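Local coordinates for germination protein YpeB (Bacillus megaterium QM B1551, PDB 5BOI) that takes part in the germination of Bacillus spores, its C-terminal PepSY-containing part probably acting as an inhibitory domain, at residues Ser126-Tyr131 with Leu188-Asn193; Met184-Ala189 with Tyr202-Thr207; Asp211-Phe216 with Glu225-Leu230. All coordinates share one frame; numbering follows the deposited sequence.

Contact 2 and contact 3 lie in the C-terminal PepSY-family region. Each is the antiparallel pairing of a beta hairpin, and the two hairpins are joined where strand 198-208 pairs with strand 211-218. Contact 1 differs. It is a short parallel pairing that ties residues 126-131, from the preceding PepSY1-2 family region, to strand 182-192. It shares L188 and A189 with contact 2. Its touching residues are mostly buried and apolar. Contacts 2 and 3 mix buried aromatic residues with exposed charged ones, and their polar chemistry centres on R187 and R214. Y131 bridges the three, meeting E203 of contact 2 and F216 of contact 3.

Contact 1. Residues Ser126-Tyr131 with Leu188-Asn193; sequences SGVRIY and LAIITN. With SO4 (sulfate ion), chain B.
I130 pairs with I190 in a parallel beta bridge between strands 129-130 and 182-192. R129 and A189 form the neighbouring bridge. Three backbone hydrogen bonds hold the pairing: R129 N to L188 O, I190 N to R129 O, and Y131 N to I190 O. The first is close to straight at 169° and the last is more bent at 146°. The pairing ties the PepSY1-2 family region to the C-terminal PepSY-family region.

The tightest packing is apolar. I130 and I190 lie side by side and point the same way. A chi2 of -62° turns CD1 of I130 to within 3.5 Å of I190 CD1, closer than usual van der Waals contact. On the A189 face, Y131 is packed at its ring edge. A189 CB sits near the ring plane, 3.8 Å from Y131 CE1, and I190 O also lies at the edge in plane. I191 CG2 comes obliquely to within 3.8 Å of Y131 CD1. F216 meets the same ring edge-to-face. V128 closes the other end, with CG1 3.7 Å from L188 O and CG2 4.1 Å from L188 CB.

The loose side begins beyond these groups. The R129 chain is extended from CG to NE and its end leaves the pairing, making long, weak ion pairs to E185 and E203. S126 is exposed and does not touch strand 182-192. It holds a sulfate, probably from the crystallisation liquor, which T124 OG1 also binds. The close bond there runs from S126 OG to sulfate O2, at 2.6 Å.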
loop_
_atom_site.group_PDB
_atom_site.type_symbol
_atom_site.label_atom_id
_atom_site.label_comp_id
_atom_site.label_asym_id
_atom_site.label_seq_id
_atom_site.Cartn_x
_atom_site.Cartn_y
_atom_site.Cartn_z
ATOM N N SER A 126 -13.752 2.712 -12.781
ATOM C CA SER A 126 -14.938 3.423 -12.297
ATOM C C SER A 126 -14.848 3.820 -10.815
ATOM O O SER A 126 -15.788 4.402 -10.273
ATOM C CB SER A 126 -16.202 2.578 -12.541
ATOM O OG SER A 126 -16.250 1.435 -11.688
ATOM N N GLY A 127 -13.718 3.554 -10.163
ATOM C CA GLY A 127 -13.508 4.100 -8.838
ATOM C C GLY A 127 -13.753 3.106 -7.713
ATOM O O GLY A 127 -13.669 3.483 -6.536
ATOM N N VAL A 128 -14.003 1.847 -8.056
ATOM C CA VAL A 128 -14.171 0.826 -7.004
ATOM C C VAL A 128 -12.817 0.567 -6.304
ATOM O O VAL A 128 -11.796 0.346 -6.969
ATOM C CB VAL A 128 -14.731 -0.495 -7.568
ATOM C CG1 VAL A 128 -14.939 -1.508 -6.426
ATOM C CG2 VAL A 128 -16.058 -0.260 -8.316
ATOM N N ARG A 129 -12.797 0.594 -4.971
ATOM C CA ARG A 129 -11.552 0.393 -4.211
ATOM C C ARG A 129 -11.316 -1.090 -3.937
ATOM O O ARG A 129 -12.151 -1.746 -3.314
ATOM C CB ARG A 129 -11.596 1.170 -2.899
ATOM C CG ARG A 129 -11.420 2.661 -3.169
ATOM C CD ARG A 129 -11.765 3.583 -2.028
ATOM N NE ARG A 129 -11.860 4.947 -2.549
ATOM C CZ ARG A 129 -11.938 6.042 -1.803
ATOM N NH1 ARG A 129 -11.936 5.952 -0.478
ATOM N NH2 ARG A 129 -12.015 7.230 -2.390
ATOM N N ILE A 130 -10.193 -1.611 -4.410
ATOM C CA ILE A 130 -9.905 -3.035 -4.285
ATOM C C ILE A 130 -8.922 -3.209 -3.129
ATOM O O ILE A 130 -7.701 -3.160 -3.315
ATOM C CB ILE A 130 -9.293 -3.627 -5.570
ATOM C CG1 ILE A 130 -10.084 -3.226 -6.819
ATOM C CG2 ILE A 130 -9.131 -5.122 -5.451
ATOM C CD1 ILE A 130 -11.504 -3.721 -6.840
ATOM N N TYR A 131 -9.458 -3.376 -1.932
ATOM C CA TYR A 131 -8.606 -3.430 -0.748
ATOM C C TYR A 131 -7.555 -4.564 -0.716
ATOM O O TYR A 131 -6.468 -4.346 -0.186
ATOM C CB TYR A 131 -9.486 -3.454 0.511
ATOM C CG TYR A 131 -9.952 -2.057 0.868
ATOM C CD1 TYR A 131 -11.058 -1.493 0.246
ATOM C CD2 TYR A 131 -9.285 -1.308 1.821
ATOM C CE1 TYR A 131 -11.470 -0.212 0.556
ATOM C CE2 TYR A 131 -9.687 -0.045 2.145
ATOM C CZ TYR A 131 -10.751 0.508 1.516
ATOM O OH TYR A 131 -11.117 1.785 1.860
ATOM N N LEU A 188 -17.954 2.451 -3.628
ATOM C CA LEU A 188 -17.986 0.976 -3.715
ATOM C C LEU A 188 -16.600 0.387 -3.473
ATOM O O LEU A 188 -15.580 1.012 -3.780
ATOM C CB LEU A 188 -18.486 0.512 -5.077
ATOM C CG LEU A 188 -19.990 0.517 -5.309
ATOM C CD1 LEU A 188 -20.251 0.333 -6.792
ATOM C CD2 LEU A 188 -20.658 -0.636 -4.533
ATOM N N ALA A 189 -16.547 -0.813 -2.906
ATOM C CA ALA A 189 -15.256 -1.402 -2.551
ATOM C C ALA A 189 -15.352 -2.923 -2.550
ATOM O O ALA A 189 -16.433 -3.485 -2.333
ATOM C CB ALA A 189 -14.787 -0.889 -1.196
ATOM N N ILE A 190 -14.232 -3.573 -2.848
ATOM C CA ILE A 190 -14.098 -5.016 -2.721
ATOM C C ILE A 190 -13.189 -5.308 -1.531
ATOM O O ILE A 190 -12.089 -4.770 -1.444
ATOM C CB ILE A 190 -13.501 -5.657 -3.975
ATOM C CG1 ILE A 190 -14.507 -5.597 -5.127
ATOM C CG2 ILE A 190 -13.079 -7.099 -3.691
ATOM C CD1 ILE A 190 -13.963 -6.127 -6.419
ATOM N N ILE A 191 -13.665 -6.135 -0.604
ATOM C CA ILE A 191 -12.825 -6.598 0.488
ATOM C C ILE A 191 -13.040 -8.095 0.596
ATOM O O ILE A 191 -13.924 -8.665 -0.078
ATOM C CB ILE A 191 -13.175 -5.940 1.851
ATOM C CG1 ILE A 191 -14.596 -6.329 2.286
ATOM C CG2 ILE A 191 -12.973 -4.426 1.819
ATOM C CD1 ILE A 191 -14.952 -5.918 3.712
ATOM N N THR A 192 -12.258 -8.742 1.455
ATOM C CA THR A 192 -12.629 -10.093 1.861
ATOM C C THR A 192 -13.634 -10.021 2.999
ATOM O O THR A 192 -13.660 -9.050 3.753
ATOM C CB THR A 192 -11.425 -10.909 2.301
ATOM O OG1 THR A 192 -10.787 -10.237 3.393
ATOM C CG2 THR A 192 -10.435 -11.057 1.131
ATOM N N ASN A 193 -14.490 -11.033 3.107
ATOM C CA ASN A 193 -15.314 -11.179 4.299
ATOM C C ASN A 193 -14.452 -11.870 5.340
ATOM O O ASN A 193 -13.266 -12.087 5.100
ATOM C CB ASN A 193 -16.585 -11.974 3.996
ATOM C CG ASN A 193 -16.295 -13.313 3.343
ATOM O OD1 ASN A 193 -15.167 -13.830 3.404
ATOM N ND2 ASN A 193 -17.301 -13.862 2.669
HETATM S S SO4 B . -14.875 -1.289 -13.507
HETATM O O1 SO4 B . -13.889 -2.361 -13.592
HETATM O O2 SO4 B . -14.968 -0.808 -12.135
HETATM O O3 SO4 B . -14.464 -0.201 -14.393
HETATM O O4 SO4 B . -16.180 -1.789 -13.927
#

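Contact 2. Residues Met184-Ala189 with Tyr202-Thr207; sequences MEERLA and YEFLGT. With SO4 (sulfate ion), chain C.
E186 reaches both F204 and Y202 through two torsions. CG stands anti to the backbone N (chi1 174°), and the chain then bends at chi2 (-80°). The first setting puts E186 CG 3.4 Å from F204 CE1. The bend carries CD back toward Y202, where E186 OE2 lies at the ring edge, in plane, 3.2 Å from Y202 CD1. One face of the Y202 ring takes L188 CD2 in a CH-pi contact, 4.0 Å from the ring centroid. The phenol oxygen of Y202 is hydrogen-bonded to I168 O.

The backbone is the antiparallel ladder of hairpin 182-192/198-208. R187 and E203 form a hydrogen-bonded pair, with E203 N 2.7 Å from R187 O. At the other end, M184 and E185 both face L205 in a classic beta bulge. L205 O accepts from both M184 N and E185 N, in the carbonyl plane each time. Beyond the bulge, M184 SD touches T207 CG2 at 3.6 Å, the two side chains crossing at about a right angle.

The face of E185, R187, E203 and L205 carries the charged groups. The R187 chain bends back on its own strand. R187 NH1 bonds E186 O at 3.0 Å, approaching from above the carbonyl plane. E185 OE2 lies over the centre of the guanidinium face, where it meets charge but no N-H. At the guanidinium edge, R187 NH2 bonds sulfate O2 at 3.0 Å and R187 NE adds a weak bond.

The E203 carboxylate has weak partners in R129, Y131 and R214. R187 and, weakly, R129 probably offset the charge of E185; R129 and R214, both at long range, that of E203. The sulfate, probably from the crystallisation liquor, is consistent with positive charge at the R187 edge.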
loop_
_atom_site.group_PDB
_atom_site.type_symbol
_atom_site.label_atom_id
_atom_site.label_comp_id
_atom_site.label_asym_id
_atom_site.label_seq_id
_atom_site.Cartn_x
_atom_site.Cartn_y
_atom_site.Cartn_z
ATOM N N MET A 184 -19.490 10.964 5.916
ATOM C CA MET A 184 -18.798 12.028 5.199
ATOM C C MET A 184 -18.491 11.613 3.761
ATOM O O MET A 184 -18.346 12.452 2.877
ATOM C CB MET A 184 -17.515 12.406 5.937
ATOM C CG MET A 184 -17.783 12.970 7.329
ATOM S SD MET A 184 -16.383 12.812 8.459
ATOM C CE MET A 184 -15.001 12.680 7.324
ATOM N N GLU A 185 -18.432 10.309 3.519
ATOM C CA GLU A 185 -18.057 9.803 2.204
ATOM C C GLU A 185 -18.580 8.384 1.970
ATOM O O GLU A 185 -18.642 7.583 2.905
ATOM C CB GLU A 185 -16.538 9.833 2.055
ATOM C CG GLU A 185 -16.058 9.366 0.702
ATOM C CD GLU A 185 -14.719 9.966 0.318
ATOM O OE1 GLU A 185 -14.411 11.083 0.788
ATOM O OE2 GLU A 185 -13.986 9.325 -0.465
ATOM N N GLU A 186 -18.943 8.080 0.731
ATOM C CA GLU A 186 -19.348 6.717 0.362
ATOM C C GLU A 186 -18.791 6.326 -1.004
ATOM O O GLU A 186 -18.883 7.107 -1.949
ATOM C CB GLU A 186 -20.883 6.602 0.340
ATOM C CG GLU A 186 -21.429 5.253 -0.164
ATOM C CD GLU A 186 -21.441 5.140 -1.689
ATOM O OE1 GLU A 186 -21.791 6.135 -2.353
ATOM O OE2 GLU A 186 -21.088 4.067 -2.223
ATOM N N ARG A 187 -18.266 5.107 -1.110
ATOM C CA ARG A 187 -17.757 4.550 -2.368
ATOM C C ARG A 187 -18.067 3.056 -2.446
ATOM O O ARG A 187 -18.386 2.450 -1.430
ATOM C CB ARG A 187 -16.246 4.744 -2.475
ATOM C CG ARG A 187 -15.776 6.199 -2.525
ATOM C CD ARG A 187 -16.212 6.908 -3.817
ATOM N NE ARG A 187 -15.541 8.207 -3.938
ATOM C CZ ARG A 187 -15.916 9.313 -3.307
ATOM N NH1 ARG A 187 -16.980 9.313 -2.519
ATOM N NH2 ARG A 187 -15.223 10.439 -3.481
ATOM N N LEU A 188 -17.954 2.451 -3.628
ATOM C CA LEU A 188 -17.986 0.976 -3.715
ATOM C C LEU A 188 -16.600 0.387 -3.473
ATOM O O LEU A 188 -15.580 1.012 -3.780
ATOM C CB LEU A 188 -18.486 0.512 -5.077
ATOM C CG LEU A 188 -19.990 0.517 -5.309
ATOM C CD1 LEU A 188 -20.251 0.333 -6.792
ATOM C CD2 LEU A 188 -20.658 -0.636 -4.533
ATOM N N ALA A 189 -16.547 -0.813 -2.906
ATOM C CA ALA A 189 -15.256 -1.402 -2.551
ATOM C C ALA A 189 -15.352 -2.923 -2.550
ATOM O O ALA A 189 -16.433 -3.485 -2.333
ATOM C CB ALA A 189 -14.787 -0.889 -1.196
ATOM N N TYR A 202 -20.650 -1.425 -0.094
ATOM C CA TYR A 202 -20.596 0.039 -0.019
ATOM C C TYR A 202 -19.720 0.378 1.174
ATOM O O TYR A 202 -19.961 -0.136 2.273
ATOM C CB TYR A 202 -21.978 0.641 0.184
ATOM C CG TYR A 202 -22.872 0.480 -1.020
ATOM C CD1 TYR A 202 -22.776 1.361 -2.072
ATOM C CD2 TYR A 202 -23.802 -0.559 -1.093
ATOM C CE1 TYR A 202 -23.580 1.218 -3.205
ATOM C CE2 TYR A 202 -24.639 -0.711 -2.204
ATOM C CZ TYR A 202 -24.511 0.187 -3.270
ATOM O OH TYR A 202 -25.312 0.064 -4.400
ATOM N N GLU A 203 -18.719 1.221 0.956
ATOM C CA GLU A 203 -17.820 1.656 2.013
ATOM C C GLU A 203 -18.234 3.049 2.465
ATOM O O GLU A 203 -18.393 3.943 1.641
ATOM C CB GLU A 203 -16.372 1.669 1.515
ATOM C CG GLU A 203 -15.395 2.288 2.496
ATOM C CD GLU A 203 -14.242 2.963 1.789
ATOM O OE1 GLU A 203 -13.696 2.353 0.842
ATOM O OE2 GLU A 203 -13.885 4.096 2.176
ATOM N N PHE A 204 -18.412 3.235 3.766
ATOM C CA PHE A 204 -18.760 4.531 4.322
ATOM C C PHE A 204 -17.651 5.021 5.245
ATOM O O PHE A 204 -17.181 4.277 6.116
ATOM C CB PHE A 204 -20.084 4.447 5.102
ATOM C CG PHE A 204 -21.291 4.105 4.243
ATOM C CD1 PHE A 204 -21.994 5.112 3.590
ATOM C CD2 PHE A 204 -21.709 2.783 4.089
ATOM C CE1 PHE A 204 -23.109 4.818 2.790
ATOM C CE2 PHE A 204 -22.808 2.469 3.321
ATOM C CZ PHE A 204 -23.521 3.492 2.655
ATOM N N LEU A 205 -17.252 6.273 5.063
ATOM C CA LEU A 205 -16.314 6.929 5.962
ATOM C C LEU A 205 -17.106 7.956 6.758
ATOM O O LEU A 205 -17.789 8.808 6.177
ATOM C CB LEU A 205 -15.191 7.579 5.157
ATOM C CG LEU A 205 -13.945 8.202 5.785
ATOM C CD1 LEU A 205 -13.336 7.284 6.804
ATOM C CD2 LEU A 205 -12.951 8.476 4.666
ATOM N N GLY A 206 -17.045 7.875 8.082
ATOM C CA GLY A 206 -17.834 8.773 8.904
ATOM C C GLY A 206 -17.306 8.880 10.321
ATOM O O GLY A 206 -16.261 8.316 10.654
ATOM N N THR A 207 -18.018 9.623 11.156
ATOM C CA THR A 207 -17.595 9.777 12.542
ATOM C C THR A 207 -18.669 9.262 13.473
ATOM O O THR A 207 -19.858 9.520 13.275
ATOM C CB THR A 207 -17.280 11.237 12.881
ATOM O OG1 THR A 207 -18.480 12.013 12.803
ATOM C CG2 THR A 207 -16.251 11.800 11.910
HETATM S S SO4 C . -12.733 9.684 -6.695
HETATM O O1 SO4 C . -11.848 8.574 -7.049
HETATM O O2 SO4 C . -12.836 9.789 -5.243
HETATM O O3 SO4 C . -14.066 9.472 -7.264
HETATM O O4 SO4 C . -12.160 10.927 -7.218
#

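Contact 3. Residues Asp211-Phe216 with Glu225-Leu230; sequences DTYRIF and EKVEKL
Y213 and K229 cross obliquely, with the lysine chain laid against the ring. K229 CB is 3.6 Å from Y213 CE2, and K229 CG lies over one ring face. The lysine bends at chi3 (57°), after K229 CD has passed 3.9 Å from Y213 OH. Its amino group approaches the D211 carboxylate without charge contact. Next along this face, V227 CG1 touches both Y213 CD2 and I215 CG1.

R214, E228 and L230 meet on the other face. R214 is extended through CG and CD and then turns at chi3 (-78°). R214 and E228 lie side by side, pointing the same way, their flat ends well out of parallel. R214 NH1 makes a long salt bridge of 3.3 Å to E228 OE1. It meets OE1 on the syn side but out of the carboxylate plane, and the bond is bent (139°). L230 CD1 sits 4.0 Å above the guanidinium plane, offset toward the rim, and also touches T212 CG2. R214 NH2 is hydrogen-bonded to A107 O, so this arginine also reaches strand 104-112.

F216 and K226 lie side by side. The lysine is fully extended, with K226 CB 3.6 Å from F216 CD1 and CD alongside CE1. K226 O lies at the edge of the F216 ring, in its plane. The same oxygen accepts from F216 N.

Further backbone bonds join R214 with E228 in both directions, L230 N to T212 O, and E225 N to F216 O. This is an antiparallel beta hairpin, 211-218/224-230. With helix 170-175 and hairpin 182-192/198-208, it is consistent with the helix-and-antiparallel-sheet fold of a PepSY domain.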
loop_
_atom_site.group_PDB
_atom_site.type_symbol
_atom_site.label_atom_id
_atom_site.label_comp_id
_atom_site.label_asym_id
_atom_site.label_seq_id
_atom_site.Cartn_x
_atom_site.Cartn_y
_atom_site.Cartn_z
ATOM N N ASP A 211 -14.801 10.012 16.904
ATOM C CA ASP A 211 -13.866 9.031 16.359
ATOM C C ASP A 211 -14.233 8.770 14.902
ATOM O O ASP A 211 -15.412 8.713 14.569
ATOM C CB ASP A 211 -13.913 7.719 17.139
ATOM C CG ASP A 211 -12.995 7.709 18.346
ATOM O OD1 ASP A 211 -12.045 8.528 18.411
ATOM O OD2 ASP A 211 -13.236 6.868 19.239
ATOM N N THR A 212 -13.229 8.597 14.049
ATOM C CA THR A 212 -13.477 8.283 12.648
ATOM C C THR A 212 -13.485 6.780 12.369
ATOM O O THR A 212 -12.583 6.048 12.786
ATOM C CB THR A 212 -12.434 8.968 11.759
ATOM O OG1 THR A 212 -12.498 10.380 11.983
ATOM C CG2 THR A 212 -12.697 8.670 10.294
ATOM N N TYR A 213 -14.509 6.335 11.643
ATOM C CA TYR A 213 -14.702 4.925 11.311
ATOM C C TYR A 213 -14.872 4.688 9.823
ATOM O O TYR A 213 -15.461 5.513 9.135
ATOM C CB TYR A 213 -15.937 4.374 12.009
ATOM C CG TYR A 213 -15.716 4.178 13.487
ATOM C CD1 TYR A 213 -15.908 5.227 14.372
ATOM C CD2 TYR A 213 -15.274 2.961 13.988
ATOM C CE1 TYR A 213 -15.705 5.067 15.719
ATOM C CE2 TYR A 213 -15.050 2.795 15.343
ATOM C CZ TYR A 213 -15.267 3.854 16.202
ATOM O OH TYR A 213 -15.054 3.698 17.556
ATOM N N ARG A 214 -14.355 3.560 9.345
ATOM C CA ARG A 214 -14.745 3.057 8.035
ATOM C C ARG A 214 -15.657 1.859 8.260
ATOM O O ARG A 214 -15.320 0.929 9.022
ATOM C CB ARG A 214 -13.532 2.654 7.198
ATOM C CG ARG A 214 -13.862 2.331 5.727
ATOM C CD ARG A 214 -12.567 1.939 4.996
ATOM N NE ARG A 214 -11.768 3.112 4.664
ATOM C CZ ARG A 214 -10.490 3.293 4.990
ATOM N NH1 ARG A 214 -9.814 2.373 5.685
ATOM N NH2 ARG A 214 -9.886 4.405 4.599
ATOM N N ILE A 215 -16.808 1.895 7.610
ATOM C CA ILE A 215 -17.793 0.817 7.723
ATOM C C ILE A 215 -18.123 0.246 6.356
ATOM O O ILE A 215 -18.463 0.995 5.421
ATOM C CB ILE A 215 -19.075 1.306 8.405
ATOM C CG1 ILE A 215 -18.776 1.715 9.848
ATOM C CG2 ILE A 215 -20.162 0.165 8.424
ATOM C CD1 ILE A 215 -19.683 2.818 10.374
ATOM N N PHE A 216 -18.037 -1.080 6.235
ATOM C CA PHE A 216 -18.377 -1.747 4.980
ATOM C C PHE A 216 -19.728 -2.458 5.084
ATOM O O PHE A 216 -19.913 -3.291 5.993
ATOM C CB PHE A 216 -17.301 -2.764 4.604
ATOM C CG PHE A 216 -15.948 -2.149 4.308
ATOM C CD1 PHE A 216 -15.048 -1.885 5.330
ATOM C CD2 PHE A 216 -15.582 -1.856 2.996
ATOM C CE1 PHE A 216 -13.790 -1.333 5.051
ATOM C CE2 PHE A 216 -14.332 -1.310 2.712
ATOM C CZ PHE A 216 -13.444 -1.051 3.740
ATOM N N GLU A 225 -19.914 -6.038 6.925
ATOM C CA GLU A 225 -18.814 -6.963 6.637
ATOM C C GLU A 225 -17.533 -6.606 7.371
ATOM O O GLU A 225 -16.657 -7.448 7.567
ATOM C CB GLU A 225 -18.552 -6.980 5.137
ATOM C CG GLU A 225 -19.711 -7.618 4.340
ATOM C CD GLU A 225 -19.765 -9.137 4.388
ATOM O OE1 GLU A 225 -18.940 -9.792 5.085
ATOM O OE2 GLU A 225 -20.647 -9.684 3.683
ATOM N N LYS A 226 -17.408 -5.338 7.733
ATOM C CA LYS A 226 -16.207 -4.864 8.437
ATOM C C LYS A 226 -16.479 -3.498 9.009
ATOM O O LYS A 226 -17.109 -2.632 8.354
ATOM C CB LYS A 226 -14.985 -4.796 7.501
ATOM C CG LYS A 226 -13.706 -4.165 8.154
ATOM C CD LYS A 226 -12.515 -4.201 7.206
ATOM C CE LYS A 226 -11.217 -3.752 7.918
ATOM N NZ LYS A 226 -10.068 -3.961 6.997
ATOM N N VAL A 227 -16.025 -3.320 10.242
ATOM C CA VAL A 227 -16.048 -2.029 10.905
ATOM C C VAL A 227 -14.668 -1.719 11.477
ATOM O O VAL A 227 -14.081 -2.503 12.251
ATOM C CB VAL A 227 -17.097 -1.982 12.033
ATOM C CG1 VAL A 227 -16.979 -0.634 12.785
ATOM C CG2 VAL A 227 -18.501 -2.201 11.452
ATOM N N GLU A 228 -14.148 -0.548 11.145
ATOM C CA GLU A 228 -12.771 -0.249 11.491
ATOM C C GLU A 228 -12.586 1.186 12.013
ATOM O O GLU A 228 -12.925 2.167 11.332
ATOM C CB GLU A 228 -11.922 -0.483 10.247
ATOM C CG GLU A 228 -10.516 -0.100 10.400
ATOM C CD GLU A 228 -9.865 0.203 9.076
ATOM O OE1 GLU A 228 -10.518 0.133 7.995
ATOM O OE2 GLU A 228 -8.681 0.541 9.158
ATOM N N LYS A 229 -12.074 1.334 13.224
ATOM C CA LYS A 229 -11.682 2.670 13.679
ATOM C C LYS A 229 -10.416 3.175 12.974
ATOM O O LYS A 229 -9.417 2.446 12.847
ATOM C CB LYS A 229 -11.444 2.696 15.197
ATOM C CG LYS A 229 -11.053 4.071 15.710
ATOM C CD LYS A 229 -11.233 4.196 17.228
ATOM C CE LYS A 229 -10.426 3.137 17.965
ATOM N NZ LYS A 229 -9.983 3.608 19.307
ATOM N N LEU A 230 -10.446 4.428 12.525
ATOM C CA LEU A 230 -9.248 5.030 11.960
ATOM C C LEU A 230 -8.601 5.990 12.973
ATOM O O LEU A 230 -9.262 6.503 13.864
ATOM C CB LEU A 230 -9.578 5.771 10.662
ATOM C CG LEU A 230 -10.452 5.034 9.641
ATOM C CD1 LEU A 230 -10.548 5.848 8.349
ATOM C CD2 LEU A 230 -9.917 3.645 9.341
#